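Local coordinates for tetracycline repressor protein class G (PDB 6RX9), which probably represses the tetracycline resistance gene by binding operator DNA through a helix-turn-helix, with affinity reduced by tetracycline, at residues 112-115 with 116-120. Numbering follows the deposited sequence.
Sequences TAET and QIRFL
Glu-114 OE2 accepts two bonds from one guanidinium: Arg-118 NE and Arg-118 NH2 each lie 2.9 Å from it. NE takes the anti lone pair, whereas NH2 meets the oxygen nearly along its C-O axis; N-H...O angles of 145° and 138° mark both bonds as bent. OE2 sits close to the guanidinium plane, but the carboxylate is turned 38° from it, and both donors fall on this one oxygen. Glu-114 CG stands anti to the backbone N, which carries the chain alongside Arg-118. The other oxygen, OE1, bonds Ser-169 of the second subunit, and Phe-171 there makes a cation-pi contact with Arg-118. The pair is an i/i+4 salt bridge on helix 110-122 of the ligand-binding and dimerisation domain of the TetR fold, placed at the subunit interface. In the backbone of the same two residues, Arg-118 N donates to Glu-114 O at 2.8 Å, one of four successive alpha-helical i/i+4 bonds. On another side, Gln-116 runs beside Thr-112, its NE2 4.0 Å from Thr-112 CG2. That amide nitrogen bonds Ser-67 O, while the side chain touches Asn-82, probably part of the tetracycline site. Ile-117 CD1 lies 3.5 Å from Ala-113 O, and its side chain packs on Val-131.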
ATOM      1  N   THR A 112      21.139  -9.344   4.551  1.00 55.33           N
ATOM      2  CA  THR A 112      19.825 -10.037   4.652  1.00 53.06           C
ATOM      3  C   THR A 112      19.223 -10.202   3.252  1.00 51.40           C
ATOM      4  O   THR A 112      18.740 -11.311   2.952  1.00 50.23           O
ATOM      5  CB  THR A 112      18.871  -9.287   5.590  1.00 51.79           C
ATOM      6  OG1 THR A 112      19.468  -9.263   6.887  1.00 52.86           O
ATOM      7  CG2 THR A 112      17.498  -9.916   5.673  1.00 50.90           C
ATOM      8  N   ALA A 113      19.253  -9.141   2.440  1.00 49.92           N
ATOM      9  CA  ALA A 113      18.749  -9.118   1.045  1.00 48.86           C
ATOM     10  C   ALA A 113      19.421 -10.231   0.234  1.00 49.21           C
ATOM     11  O   ALA A 113      18.693 -11.035  -0.379  1.00 48.34           O
ATOM     12  CB  ALA A 113      18.993  -7.763   0.424  1.00 49.27           C
ATOM     13  N   GLU A 114      20.758 -10.279   0.247  1.00 49.86           N
ATOM     14  CA  GLU A 114      21.566 -11.249  -0.541  1.00 50.79           C
ATOM     15  C   GLU A 114      21.235 -12.678  -0.096  1.00 49.71           C
ATOM     16  O   GLU A 114      21.036 -13.528  -0.982  1.00 49.61           O
ATOM     17  CB  GLU A 114      23.062 -10.961  -0.404  1.00 53.03           C
ATOM     18  CG  GLU A 114      23.924 -11.915  -1.213  1.00 55.28           C
ATOM     19  CD  GLU A 114      25.254 -11.361  -1.694  1.00 57.46           C
ATOM     20  OE1 GLU A 114      25.492 -10.148  -1.526  1.00 57.66           O
ATOM     21  OE2 GLU A 114      26.049 -12.147  -2.244  1.00 59.76           O
ATOM     22  N   THR A 115      21.171 -12.925   1.218  1.00 48.31           N
ATOM     23  CA  THR A 115      20.811 -14.245   1.809  1.00 47.79           C
ATOM     24  C   THR A 115      19.441 -14.683   1.270  1.00 45.42           C
ATOM     25  O   THR A 115      19.331 -15.839   0.815  1.00 45.49           O
ATOM     26  CB  THR A 115      20.818 -14.207   3.344  1.00 47.54           C
ATOM     27  OG1 THR A 115      22.091 -13.734   3.785  1.00 48.82           O
ATOM     28  CG2 THR A 115      20.549 -15.563   3.961  1.00 48.22           C
ATOM     29  N   GLN A 116      18.446 -13.789   1.309  1.00 43.13           N
ATOM     30  CA  GLN A 116      17.061 -14.051   0.828  1.00 41.83           C
ATOM     31  C   GLN A 116      17.089 -14.383  -0.670  1.00 41.66           C
ATOM     32  O   GLN A 116      16.498 -15.413  -1.057  1.00 40.95           O
ATOM     33  CB  GLN A 116      16.145 -12.851   1.090  1.00 41.07           C
ATOM     34  CG  GLN A 116      15.775 -12.664   2.556  1.00 41.11           C
ATOM     35  CD  GLN A 116      14.763 -11.560   2.753  1.00 40.48           C
ATOM     36  OE1 GLN A 116      14.479 -10.781   1.847  1.00 41.19           O
ATOM     37  NE2 GLN A 116      14.201 -11.484   3.950  1.00 40.03           N
ATOM     38  N   ILE A 117      17.753 -13.547  -1.475  1.00 41.79           N
ATOM     39  CA  ILE A 117      17.820 -13.684  -2.963  1.00 42.35           C
ATOM     40  C   ILE A 117      18.533 -14.997  -3.318  1.00 44.09           C
ATOM     41  O   ILE A 117      17.995 -15.750  -4.153  1.00 43.97           O
ATOM     42  CB  ILE A 117      18.502 -12.456  -3.604  1.00 42.85           C
ATOM     43  CG1 ILE A 117      17.663 -11.187  -3.424  1.00 41.40           C
ATOM     44  CG2 ILE A 117      18.818 -12.713  -5.072  1.00 43.90           C
ATOM     45  CD1 ILE A 117      18.429  -9.901  -3.633  1.00 42.22           C
ATOM     46  N   ARG A 118      19.694 -15.262  -2.709  1.00 45.56           N
ATOM     47  CA  ARG A 118      20.519 -16.472  -2.985  1.00 47.79           C
ATOM     48  C   ARG A 118      19.720 -17.735  -2.631  1.00 46.94           C
ATOM     49  O   ARG A 118      19.844 -18.730  -3.371  1.00 47.86           O
ATOM     50  CB  ARG A 118      21.855 -16.408  -2.238  1.00 49.96           C
ATOM     51  CG  ARG A 118      22.902 -15.529  -2.909  1.00 51.72           C
ATOM     52  CD  ARG A 118      24.290 -15.784  -2.358  1.00 54.34           C
ATOM     53  NE  ARG A 118      25.300 -14.853  -2.850  1.00 55.94           N
ATOM     54  CZ  ARG A 118      25.939 -14.951  -4.016  1.00 57.91           C
ATOM     55  NH1 ARG A 118      25.672 -15.936  -4.859  1.00 58.60           N
ATOM     56  NH2 ARG A 118      26.850 -14.049  -4.341  1.00 59.37           N
ATOM     57  N   PHE A 119      18.919 -17.697  -1.559  1.00 45.49           N
ATOM     58  CA  PHE A 119      18.053 -18.825  -1.120  1.00 45.26           C
ATOM     59  C   PHE A 119      16.980 -19.109  -2.181  1.00 44.02           C
ATOM     60  O   PHE A 119      16.802 -20.286  -2.548  1.00 43.95           O
ATOM     61  CB  PHE A 119      17.406 -18.546   0.239  1.00 44.50           C
ATOM     62  CG  PHE A 119      16.349 -19.548   0.630  1.00 44.58           C
ATOM     63  CD1 PHE A 119      16.687 -20.862   0.916  1.00 46.64           C
ATOM     64  CD2 PHE A 119      15.014 -19.180   0.708  1.00 43.43           C
ATOM     65  CE1 PHE A 119      15.716 -21.788   1.266  1.00 46.73           C
ATOM     66  CE2 PHE A 119      14.043 -20.105   1.065  1.00 43.57           C
ATOM     67  CZ  PHE A 119      14.395 -21.407   1.341  1.00 44.94           C
ATOM     68  N   LEU A 120      16.280 -18.074  -2.654  1.00 42.44           N
ATOM     69  CA  LEU A 120      15.232 -18.224  -3.701  1.00 42.05           C
ATOM     70  C   LEU A 120      15.870 -18.780  -4.980  1.00 43.46           C
ATOM     71  O   LEU A 120      15.251 -19.664  -5.611  1.00 42.77           O
ATOM     72  CB  LEU A 120      14.539 -16.878  -3.950  1.00 40.77           C
ATOM     73  CG  LEU A 120      13.622 -16.390  -2.828  1.00 39.68           C
ATOM     74  CD1 LEU A 120      12.847 -15.158  -3.261  1.00 38.58           C
ATOM     75  CD2 LEU A 120      12.663 -17.485  -2.377  1.00 39.44           C
TER